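Local coordinates for conserved hypothetical protein (Xanthomonas campestris pv. campestris, PDB 2FUJ) that probably hydrolyses fatty acyl-CoA thioesters, as a tetrameric hotdog-fold protein of the acyl-CoA thioesterase family, at residues D77-F83 / G95-Q101; V66-L72 / V106-G111; L10-I15 / E39-W44. All coordinates share one frame; numbering follows the deposited sequence.

Contact 1 of 3, residues D77-F83 / G95-Q101; sequences DILVELF and GHRILDQ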
loop_
_atom_site.group_PDB
_atom_site.type_symbol
_atom_site.label_atom_id
_atom_site.label_comp_id
_atom_site.label_asym_id
_atom_site.label_seq_id
_atom_site.Cartn_x
_atom_site.Cartn_y
_atom_site.Cartn_z
ATOM N N ASP A 77 -2.333 -16.602 -7.736
ATOM C CA ASP A 77 -1.958 -16.646 -6.327
ATOM C C ASP A 77 -0.640 -17.402 -6.191
ATOM O O ASP A 77 -0.302 -18.221 -7.043
ATOM C CB ASP A 77 -3.061 -17.312 -5.503
ATOM C CG ASP A 77 -4.382 -16.576 -5.609
ATOM O OD1 ASP A 77 -4.362 -15.324 -5.577
ATOM O OD2 ASP A 77 -5.435 -17.242 -5.717
ATOM N N ILE A 78 0.083 -17.136 -5.110
ATOM C CA ILE A 78 1.405 -17.717 -4.908
ATOM C C ILE A 78 1.557 -18.627 -3.704
ATOM O O ILE A 78 0.672 -18.740 -2.870
ATOM C CB ILE A 78 2.432 -16.591 -4.751
ATOM C CG1 ILE A 78 2.026 -15.722 -3.550
ATOM C CG2 ILE A 78 2.485 -15.764 -6.019
ATOM C CD1 ILE A 78 0.934 -14.667 -3.755
ATOM N N LEU A 79 2.715 -19.271 -3.636
ATOM C CA LEU A 79 3.058 -20.146 -2.535
ATOM C C LEU A 79 4.410 -19.668 -2.041
ATOM O O LEU A 79 5.394 -19.696 -2.787
ATOM C CB LEU A 79 3.169 -21.594 -3.006
ATOM C CG LEU A 79 3.596 -22.547 -1.898
ATOM C CD1 LEU A 79 2.509 -22.606 -0.835
ATOM C CD2 LEU A 79 3.847 -23.911 -2.483
ATOM N N VAL A 80 4.468 -19.214 -0.796
ATOM C CA VAL A 80 5.731 -18.731 -0.265
ATOM C C VAL A 80 6.388 -19.771 0.611
ATOM O O VAL A 80 5.901 -20.115 1.680
ATOM C CB VAL A 80 5.550 -17.432 0.530
ATOM C CG1 VAL A 80 6.908 -16.889 0.952
ATOM C CG2 VAL A 80 4.835 -16.421 -0.320
ATOM N N GLU A 81 7.512 -20.261 0.117
ATOM C CA GLU A 81 8.298 -21.275 0.780
ATOM C C GLU A 81 9.426 -20.614 1.557
ATOM O O GLU A 81 10.227 -19.877 0.992
ATOM C CB GLU A 81 8.852 -22.216 -0.284
ATOM C CG GLU A 81 9.714 -23.336 0.218
ATOM C CD GLU A 81 10.096 -24.271 -0.910
ATOM O OE1 GLU A 81 9.231 -25.060 -1.354
ATOM O OE2 GLU A 81 11.253 -24.201 -1.368
ATOM N N LEU A 82 9.472 -20.881 2.857
ATOM C CA LEU A 82 10.502 -20.323 3.722
ATOM C C LEU A 82 11.364 -21.444 4.300
ATOM O O LEU A 82 10.855 -22.486 4.694
ATOM C CB LEU A 82 9.860 -19.549 4.872
ATOM C CG LEU A 82 8.953 -18.382 4.499
ATOM C CD1 LEU A 82 8.417 -17.737 5.766
ATOM C CD2 LEU A 82 9.733 -17.367 3.671
ATOM N N PHE A 83 12.673 -21.230 4.344
ATOM C CA PHE A 83 13.571 -22.236 4.907
ATOM C C PHE A 83 14.757 -21.563 5.591
ATOM O O PHE A 83 15.004 -20.374 5.394
ATOM C CB PHE A 83 14.069 -23.196 3.821
ATOM C CG PHE A 83 14.671 -22.511 2.631
ATOM C CD1 PHE A 83 13.866 -21.893 1.684
ATOM C CD2 PHE A 83 16.048 -22.464 2.467
ATOM C CE1 PHE A 83 14.431 -21.231 0.585
ATOM C CE2 PHE A 83 16.616 -21.808 1.375
ATOM C CZ PHE A 83 15.800 -21.189 0.435
ATOM N N GLY A 95 15.736 -18.089 3.960
ATOM C CA GLY A 95 15.725 -18.104 2.511
ATOM C C GLY A 95 14.292 -18.298 2.052
ATOM O O GLY A 95 13.465 -18.812 2.809
ATOM N N HIS A 96 13.989 -17.898 0.823
ATOM C CA HIS A 96 12.630 -18.038 0.324
ATOM C C HIS A 96 12.561 -18.343 -1.157
ATOM O O HIS A 96 13.505 -18.126 -1.902
ATOM C CB HIS A 96 11.834 -16.747 0.568
ATOM C CG HIS A 96 12.261 -15.598 -0.299
ATOM N ND1 HIS A 96 13.190 -14.662 0.103
ATOM C CD2 HIS A 96 11.896 -15.244 -1.555
ATOM C CE1 HIS A 96 13.379 -13.784 -0.866
ATOM N NE2 HIS A 96 12.607 -14.115 -1.883
ATOM N N ARG A 97 11.403 -18.842 -1.567
ATOM C CA ARG A 97 11.115 -19.129 -2.958
ATOM C C ARG A 97 9.636 -18.807 -3.093
ATOM O O ARG A 97 8.814 -19.402 -2.406
ATOM C CB ARG A 97 11.341 -20.605 -3.294
ATOM C CG ARG A 97 12.780 -21.064 -3.200
ATOM C CD ARG A 97 12.987 -22.322 -4.048
ATOM N NE ARG A 97 11.957 -23.314 -3.760
ATOM C CZ ARG A 97 11.538 -24.249 -4.611
ATOM N NH1 ARG A 97 12.056 -24.343 -5.828
ATOM N NH2 ARG A 97 10.584 -25.088 -4.241
ATOM N N ILE A 98 9.308 -17.839 -3.937
ATOM C CA ILE A 98 7.915 -17.481 -4.158
ATOM C C ILE A 98 7.517 -18.176 -5.458
ATOM O O ILE A 98 8.008 -17.847 -6.533
ATOM C CB ILE A 98 7.746 -15.954 -4.258
ATOM C CG1 ILE A 98 8.106 -15.320 -2.906
ATOM C CG2 ILE A 98 6.313 -15.608 -4.654
ATOM C CD1 ILE A 98 8.314 -13.808 -2.941
ATOM N N LEU A 99 6.637 -19.167 -5.338
ATOM C CA LEU A 99 6.209 -19.952 -6.492
ATOM C C LEU A 99 4.753 -19.733 -6.861
ATOM O O LEU A 99 3.974 -19.201 -6.083
ATOM C CB LEU A 99 6.411 -21.443 -6.200
ATOM C CG LEU A 99 7.718 -21.804 -5.492
ATOM C CD1 LEU A 99 7.568 -23.144 -4.789
ATOM C CD2 LEU A 99 8.861 -21.809 -6.492
ATOM N N ASP A 100 4.392 -20.175 -8.058
ATOM C CA ASP A 100 3.020 -20.050 -8.522
ATOM C C ASP A 100 2.226 -21.219 -7.936
ATOM O O ASP A 100 2.664 -22.361 -8.012
ATOM C CB ASP A 100 2.982 -20.129 -10.041
ATOM C CG ASP A 100 1.618 -19.837 -10.597
ATOM O OD1 ASP A 100 1.357 -18.667 -10.940
ATOM O OD2 ASP A 100 0.806 -20.783 -10.680
ATOM N N GLN A 101 1.061 -20.941 -7.362
ATOM C CA GLN A 101 0.250 -21.999 -6.769
ATOM C C GLN A 101 -0.163 -23.099 -7.742
ATOM O O GLN A 101 -0.202 -24.278 -7.378
ATOM C CB GLN A 101 -1.010 -21.416 -6.115
ATOM C CG GLN A 101 -0.802 -20.910 -4.708
ATOM C CD GLN A 101 -2.090 -20.439 -4.058
ATOM O OE1 GLN A 101 -2.066 -19.711 -3.066
ATOM N NE2 GLN A 101 -3.222 -20.863 -4.609
HETATM O O HOH W 1 -1.392 -19.135 -9.469
#

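Contact 2 of 3, residues V66-L72 / V106-G111; sequences VNYKRPL and VLYSDG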
loop_
_atom_site.group_PDB
_atom_site.type_symbol
_atom_site.label_atom_id
_atom_site.label_comp_id
_atom_site.label_asym_id
_atom_site.label_seq_id
_atom_site.Cartn_x
_atom_site.Cartn_y
_atom_site.Cartn_z
ATOM N N VAL A 66 15.895 -9.586 -2.033
ATOM C CA VAL A 66 14.928 -10.194 -2.937
ATOM C C VAL A 66 15.313 -10.131 -4.407
ATOM O O VAL A 66 15.560 -9.051 -4.950
ATOM C CB VAL A 66 13.552 -9.507 -2.728
ATOM C CG1 VAL A 66 12.467 -10.180 -3.555
ATOM C CG2 VAL A 66 13.198 -9.530 -1.253
ATOM N N ASN A 67 15.363 -11.298 -5.049
ATOM C CA ASN A 67 15.679 -11.387 -6.473
ATOM C C ASN A 67 14.378 -11.594 -7.237
ATOM O O ASN A 67 13.574 -12.452 -6.880
ATOM C CB ASN A 67 16.600 -12.573 -6.771
ATOM C CG ASN A 67 17.876 -12.545 -5.955
ATOM O OD1 ASN A 67 18.580 -11.544 -5.916
ATOM N ND2 ASN A 67 18.178 -13.654 -5.301
ATOM N N TYR A 68 14.189 -10.812 -8.293
ATOM C CA TYR A 68 12.988 -10.893 -9.116
ATOM C C TYR A 68 13.315 -11.692 -10.370
ATOM O O TYR A 68 14.026 -11.218 -11.249
ATOM C CB TYR A 68 12.534 -9.474 -9.442
ATOM C CG TYR A 68 12.343 -8.651 -8.184
ATOM C CD1 TYR A 68 11.188 -8.774 -7.413
ATOM C CD2 TYR A 68 13.348 -7.803 -7.724
ATOM C CE1 TYR A 68 11.038 -8.084 -6.222
ATOM C CE2 TYR A 68 13.208 -7.108 -6.527
ATOM C CZ TYR A 68 12.052 -7.251 -5.780
ATOM O OH TYR A 68 11.905 -6.566 -4.595
ATOM N N LYS A 69 12.787 -12.913 -10.434
ATOM C CA LYS A 69 13.043 -13.831 -11.540
ATOM C C LYS A 69 12.160 -13.709 -12.768
ATOM O O LYS A 69 12.645 -13.777 -13.902
ATOM C CB LYS A 69 12.976 -15.266 -11.031
ATOM C CG LYS A 69 14.316 -15.858 -10.720
ATOM C CD LYS A 69 15.015 -15.085 -9.634
ATOM C CE LYS A 69 16.318 -15.753 -9.277
ATOM N NZ LYS A 69 17.319 -15.722 -10.388
ATOM N N ARG A 70 10.858 -13.577 -12.544
ATOM C CA ARG A 70 9.906 -13.434 -13.633
ATOM C C ARG A 70 8.713 -12.683 -13.081
ATOM O O ARG A 70 8.415 -12.772 -11.889
ATOM C CB ARG A 70 9.481 -14.797 -14.182
ATOM C CG ARG A 70 8.843 -15.731 -13.171
ATOM C CD ARG A 70 8.784 -17.146 -13.739
ATOM N NE ARG A 70 8.080 -17.188 -15.019
ATOM C CZ ARG A 70 7.902 -18.292 -15.742
ATOM N NH1 ARG A 70 8.378 -19.455 -15.319
ATOM N NH2 ARG A 70 7.247 -18.235 -16.887
ATOM N N PRO A 71 8.021 -11.925 -13.941
ATOM C CA PRO A 71 6.858 -11.141 -13.532
ATOM C C PRO A 71 5.665 -11.947 -13.057
ATOM O O PRO A 71 5.354 -13.010 -13.594
ATOM C CB PRO A 71 6.543 -10.319 -14.777
ATOM C CG PRO A 71 6.937 -11.231 -15.885
ATOM C CD PRO A 71 8.252 -11.801 -15.390
ATOM N N LEU A 72 5.016 -11.413 -12.030
ATOM C CA LEU A 72 3.835 -12.019 -11.435
ATOM C C LEU A 72 2.648 -11.135 -11.787
ATOM O O LEU A 72 2.719 -9.911 -11.665
ATOM C CB LEU A 72 3.997 -12.086 -9.914
ATOM C CG LEU A 72 2.750 -12.359 -9.065
ATOM C CD1 LEU A 72 2.222 -13.766 -9.314
ATOM C CD2 LEU A 72 3.105 -12.185 -7.605
ATOM N N VAL A 106 7.109 -22.762 -11.466
ATOM C CA VAL A 106 7.246 -21.360 -11.860
ATOM C C VAL A 106 7.780 -20.583 -10.660
ATOM O O VAL A 106 7.108 -20.455 -9.640
ATOM C CB VAL A 106 5.896 -20.757 -12.300
ATOM C CG1 VAL A 106 6.023 -19.259 -12.430
ATOM C CG2 VAL A 106 5.452 -21.368 -13.620
ATOM N N LEU A 107 9.005 -20.081 -10.790
ATOM C CA LEU A 107 9.657 -19.340 -9.722
ATOM C C LEU A 107 9.633 -17.839 -9.981
ATOM O O LEU A 107 10.257 -17.353 -10.918
ATOM C CB LEU A 107 11.109 -19.818 -9.580
ATOM C CG LEU A 107 12.030 -19.107 -8.584
ATOM C CD1 LEU A 107 11.555 -19.351 -7.162
ATOM C CD2 LEU A 107 13.455 -19.623 -8.758
ATOM N N TYR A 108 8.919 -17.106 -9.134
ATOM C CA TYR A 108 8.826 -15.666 -9.286
ATOM C C TYR A 108 9.967 -14.957 -8.588
ATOM O O TYR A 108 10.403 -13.899 -9.023
ATOM C CB TYR A 108 7.506 -15.151 -8.716
ATOM C CG TYR A 108 6.292 -15.600 -9.490
ATOM C CD1 TYR A 108 5.342 -16.435 -8.906
ATOM C CD2 TYR A 108 6.081 -15.172 -10.794
ATOM C CE1 TYR A 108 4.207 -16.825 -9.601
ATOM C CE2 TYR A 108 4.950 -15.561 -11.501
ATOM C CZ TYR A 108 4.017 -16.385 -10.897
ATOM O OH TYR A 108 2.883 -16.758 -11.580
ATOM N N SER A 109 10.454 -15.543 -7.502
ATOM C CA SER A 109 11.525 -14.911 -6.748
ATOM C C SER A 109 12.160 -15.785 -5.684
ATOM O O SER A 109 11.529 -16.693 -5.135
ATOM C CB SER A 109 10.989 -13.632 -6.087
ATOM O OG SER A 109 11.716 -13.269 -4.919
ATOM N N ASP A 110 13.432 -15.513 -5.420
ATOM C CA ASP A 110 14.163 -16.196 -4.365
ATOM C C ASP A 110 15.024 -15.144 -3.685
ATOM O O ASP A 110 14.962 -13.969 -4.039
ATOM C CB ASP A 110 15.025 -17.367 -4.882
ATOM C CG ASP A 110 15.949 -16.986 -6.026
ATOM O OD1 ASP A 110 16.396 -15.824 -6.118
ATOM O OD2 ASP A 110 16.254 -17.889 -6.839
ATOM N N GLY A 111 15.811 -15.565 -2.707
ATOM C CA GLY A 111 16.642 -14.640 -1.963
ATOM C C GLY A 111 16.447 -14.959 -0.493
ATOM O O GLY A 111 16.129 -16.094 -0.145
HETATM O O HOH W 2 9.585 -11.046 -10.344
HETATM O O HOH W 3 10.611 -20.383 -13.279
#

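Contact 3 of 3, residues L10-I15 / E39-W44; sequences LARVPI and EARVRW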
loop_
_atom_site.group_PDB
_atom_site.type_symbol
_atom_site.label_atom_id
_atom_site.label_comp_id
_atom_site.label_asym_id
_atom_site.label_seq_id
_atom_site.Cartn_x
_atom_site.Cartn_y
_atom_site.Cartn_z
ATOM N N LEU A 10 10.754 -24.244 6.755
ATOM C CA LEU A 10 10.109 -23.649 7.916
ATOM C C LEU A 10 8.607 -23.605 7.652
ATOM O O LEU A 10 7.799 -23.898 8.536
ATOM C CB LEU A 10 10.631 -22.223 8.142
ATOM C CG LEU A 10 12.064 -22.106 8.669
ATOM C CD1 LEU A 10 12.515 -20.642 8.693
ATOM C CD2 LEU A 10 12.125 -22.715 10.062
ATOM N N ALA A 11 8.245 -23.230 6.428
ATOM C CA ALA A 11 6.848 -23.130 6.044
ATOM C C ALA A 11 6.645 -22.948 4.543
ATOM O O ALA A 11 7.535 -22.487 3.834
ATOM C CB ALA A 11 6.204 -21.971 6.794
ATOM N N ARG A 12 5.457 -23.321 4.075
ATOM C CA ARG A 12 5.064 -23.185 2.677
ATOM C C ARG A 12 3.669 -22.564 2.796
ATOM O O ARG A 12 2.666 -23.263 2.966
ATOM C CB ARG A 12 5.033 -24.561 1.998
ATOM C CG ARG A 12 6.368 -25.299 2.126
ATOM C CD ARG A 12 6.425 -26.617 1.364
ATOM N NE ARG A 12 6.437 -26.418 -0.081
ATOM C CZ ARG A 12 5.403 -26.660 -0.879
ATOM N NH1 ARG A 12 4.267 -27.118 -0.371
ATOM N NH2 ARG A 12 5.498 -26.437 -2.186
ATOM N N VAL A 13 3.631 -21.237 2.713
ATOM C CA VAL A 13 2.405 -20.459 2.889
ATOM C C VAL A 13 1.716 -19.947 1.628
ATOM O O VAL A 13 2.294 -19.177 0.865
ATOM C CB VAL A 13 2.693 -19.228 3.793
ATOM C CG1 VAL A 13 1.405 -18.473 4.096
ATOM C CG2 VAL A 13 3.372 -19.673 5.081
ATOM N N PRO A 14 0.462 -20.366 1.396
ATOM C CA PRO A 14 -0.235 -19.885 0.204
ATOM C C PRO A 14 -0.699 -18.458 0.485
ATOM O O PRO A 14 -1.238 -18.178 1.551
ATOM C CB PRO A 14 -1.399 -20.864 0.062
ATOM C CG PRO A 14 -1.707 -21.219 1.469
ATOM C CD PRO A 14 -0.334 -21.391 2.095
ATOM N N ILE A 15 -0.470 -17.562 -0.466
ATOM C CA ILE A 15 -0.856 -16.167 -0.318
ATOM C C ILE A 15 -1.629 -15.742 -1.551
ATOM O O ILE A 15 -1.196 -15.990 -2.671
ATOM C CB ILE A 15 0.389 -15.251 -0.188
ATOM C CG1 ILE A 15 1.195 -15.616 1.061
ATOM C CG2 ILE A 15 -0.033 -13.788 -0.142
ATOM C CD1 ILE A 15 2.506 -14.850 1.265
ATOM N N GLU A 39 4.073 -11.550 5.294
ATOM C CA GLU A 39 2.862 -12.296 5.634
ATOM C C GLU A 39 3.193 -13.756 5.930
ATOM O O GLU A 39 2.702 -14.329 6.898
ATOM C CB GLU A 39 1.846 -12.220 4.492
ATOM C CG GLU A 39 0.439 -12.713 4.858
ATOM C CD GLU A 39 -0.196 -11.922 5.994
ATOM O OE1 GLU A 39 0.190 -10.751 6.201
ATOM O OE2 GLU A 39 -1.096 -12.468 6.675
ATOM N N ALA A 40 4.034 -14.355 5.095
ATOM C CA ALA A 40 4.419 -15.749 5.295
ATOM C C ALA A 40 5.096 -15.936 6.651
ATOM O O ALA A 40 4.802 -16.887 7.365
ATOM C CB ALA A 40 5.352 -16.213 4.169
ATOM N N ARG A 41 5.991 -15.023 7.019
ATOM C CA ARG A 41 6.672 -15.145 8.308
ATOM C C ARG A 41 5.731 -15.092 9.511
ATOM O O ARG A 41 5.861 -15.888 10.449
ATOM C CB ARG A 41 7.738 -14.060 8.469
ATOM C CG ARG A 41 8.905 -14.171 7.516
ATOM C CD ARG A 41 10.117 -13.426 8.063
ATOM N NE ARG A 41 9.808 -12.032 8.359
ATOM C CZ ARG A 41 9.704 -11.075 7.442
ATOM N NH1 ARG A 41 9.892 -11.354 6.158
ATOM N NH2 ARG A 41 9.408 -9.836 7.811
ATOM N N VAL A 42 4.790 -14.152 9.500
ATOM C CA VAL A 42 3.856 -14.020 10.618
ATOM C C VAL A 42 2.746 -15.077 10.615
ATOM O O VAL A 42 2.269 -15.492 11.677
ATOM C CB VAL A 42 3.239 -12.589 10.663
ATOM C CG1 VAL A 42 4.355 -11.553 10.707
ATOM C CG2 VAL A 42 2.350 -12.350 9.457
ATOM N N ARG A 43 2.326 -15.512 9.433
ATOM C CA ARG A 43 1.297 -16.545 9.346
ATOM C C ARG A 43 1.935 -17.827 9.869
ATOM O O ARG A 43 1.251 -18.709 10.393
ATOM C CB ARG A 43 0.844 -16.733 7.896
ATOM C CG ARG A 43 -0.072 -15.629 7.374
ATOM C CD ARG A 43 -1.514 -15.839 7.807
ATOM N NE ARG A 43 -2.392 -14.741 7.395
ATOM C CZ ARG A 43 -3.720 -14.785 7.447
ATOM N NH1 ARG A 43 -4.326 -15.877 7.889
ATOM N NH2 ARG A 43 -4.444 -13.735 7.061
ATOM N N TRP A 44 3.257 -17.897 9.733
ATOM C CA TRP A 44 4.047 -19.040 10.178
ATOM C C TRP A 44 4.131 -19.080 11.694
ATOM O O TRP A 44 3.888 -20.120 12.308
ATOM C CB TRP A 44 5.460 -18.967 9.588
ATOM C CG TRP A 44 6.438 -19.929 10.208
ATOM C CD1 TRP A 44 6.280 -21.281 10.356
ATOM C CD2 TRP A 44 7.722 -19.612 10.766
ATOM N NE1 TRP A 44 7.385 -21.822 10.973
ATOM C CE2 TRP A 44 8.284 -20.823 11.238
ATOM C CE3 TRP A 44 8.451 -18.421 10.919
ATOM C CZ2 TRP A 44 9.544 -20.879 11.853
ATOM C CZ3 TRP A 44 9.702 -18.474 11.532
ATOM C CH2 TRP A 44 10.235 -19.700 11.991
HETATM O O HOH W 4 7.993 -24.357 11.547
#

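Contact 1 of 3, residues D77-F83 / G95-Q101
Residues D77-F83 and G95-Q101 pair as the two arms of an antiparallel beta hairpin in the middle of the hotdog sheet, with strand 9-15 beyond one arm and strand 107-116 beyond the other. The ladder alternates regularly: L79 with L99, E81 with R97 and F83 with G95 are hydrogen-bonded pairs, the L99 N to L79 O bond measuring 2.9 Å and being almost straight at 174°. V80 and I98 turn their side chains to the helix-covered face, where V80 also meets L37 and A40 of helix 30-47. On the other face E81 and R97 run side by side. The arginine bends at chi3 and presents NE and NH2 side-on to the carboxylate. R97 NE lies 2.6 Å from E81 OE2, approaching from above the carboxylate plane, while R97 NH2 reaches E81 OE1 at 3.2 Å on its syn side, nearly straight and within the guanidinium plane. L99 CD2 covers one guanidinium face. At the far end F83, its CG wedged between backbone N and carbonyl carbon (chi1 52°), lays its ring directly over the G95 backbone, G95 CA sitting 3.9 Å from the F83 ring centroid in a CH-pi contact. R12 is a weak, more distant second partner of E81 OE1. Gripped by two nitrogens, the E81 carboxylate is held against rotation, and the nearby guanidinium would be expected to stabilise its charged form.

Contact 2 of 3, residues V66-L72 / V106-G111
L72 and Y108 cross at about a right angle, the leucine laying CD1 over one face of the tyrosine ring, 3.8 Å from the Y108 ring centroid. V106 CG1 covers the opposite face, and R70 O lies at the ring's edge, in its plane. R70 passes over L107 O and brings its guanidinium face against the same V106 CG1, with R70 CD 3.7 Å from that methyl. N67 and D110 meet twice: the backbone N of N67 bonds to D110 O at 2.9 Å, and N67 ND2 donates to D110 OD1 nearly along its C-O axis, with amide and carboxylate planes almost perpendicular (88°). D110 has CG between its backbone N and carbonyl carbon (chi1 52°), which brings the carboxylate back across the asparagine; K69 CE also packs on it, 3.2 Å from D110 OD1. The two segments belong to neighbouring strands of the hotdog sheet, 58-68 being outermost within the chain. Y108 and S109 form a classic beta bulge opposite I98, and K69 N bonds to Y108 O at 2.9 Å. A water bridges R70 O and Y108 O, and another joins R70 NH1 to L107 N. Outside this shell the Y108 hydroxyl is hydrogen-bonded to D100 OD1, which helps hold the ring's far end. Along the other edge of strand 58-68, V66 and N67 continue the antiparallel ladder into the third subunit.

Contact 3 of 3, residues L10-I15 / E39-W44
W44 extends its indole past L10 and A11, with L10 CB lying 4.0 Å above one face of the ring, toward its rim. The leucine crosses the indole at a slant: L10 CD2 comes within 3.6 Å of W44 CZ2, above the rim of the six-membered ring on the same side as CB, while the methyl of A11 touches W44 CD1 at 3.6 Å on the pyrrole side. W44 swings its CG anti to the backbone N (chi1 168°), which carries the ring from the helix across the start of the strand. The nitrogen NE1 comes near L10 O at an angle too poor for a direct hydrogen bond. A water in the indole plane makes the link instead, accepting from W44 NE1 at 2.7 Å and donating to L10 O at 3.1 Å. One helical turn before W44, A40 meets V13, CB to CB at 4.0 Å, and V13 CG2 rests near A40 O. I15 then reaches CD1 along the helix, to 4.2 Å from E39 CB and to the backbone N of A40.

Here strand 9-15, outermost in the chain's own hotdog sheet, the bun, meets the long central helix, the sausage, at 116° between the segment directions. L10 and A11 form a classic beta bulge against L82, and both turn CB toward the helix. V13 CG1 also abuts R43 CB. R43 then leads away to a salt bridge with E39, NE bonding to OE2 through the carboxylate's anti lone pair, and both continue to the second subunit, where R43 NH2 meets D77 and E39 meets W19 and W74.

All three contacts involve one five-stranded sheet, and strands 78-87 and 91-100 of contact 1 lie between the other two. Contact 1 and contact 2 have centres 9 Å apart and meet along the neighbouring strands 91-100 and 107-116, where I98 N lies 2.8 Å from S109 O. Contact 3 sits at the same centre distance on the other side of the hairpin, with L82 N 2.7 Å from A11 O. Contacts 2 and 3 do not touch, their centres about 17 Å apart, but helix 30-47, which supplies half of contact 3, also touches contact 2 through L37, Y33 and Y36. Contacts 1 and 3 also meet across subunits, through D77 and R43 of a neighbouring chain; contact 2 borders the third subunit.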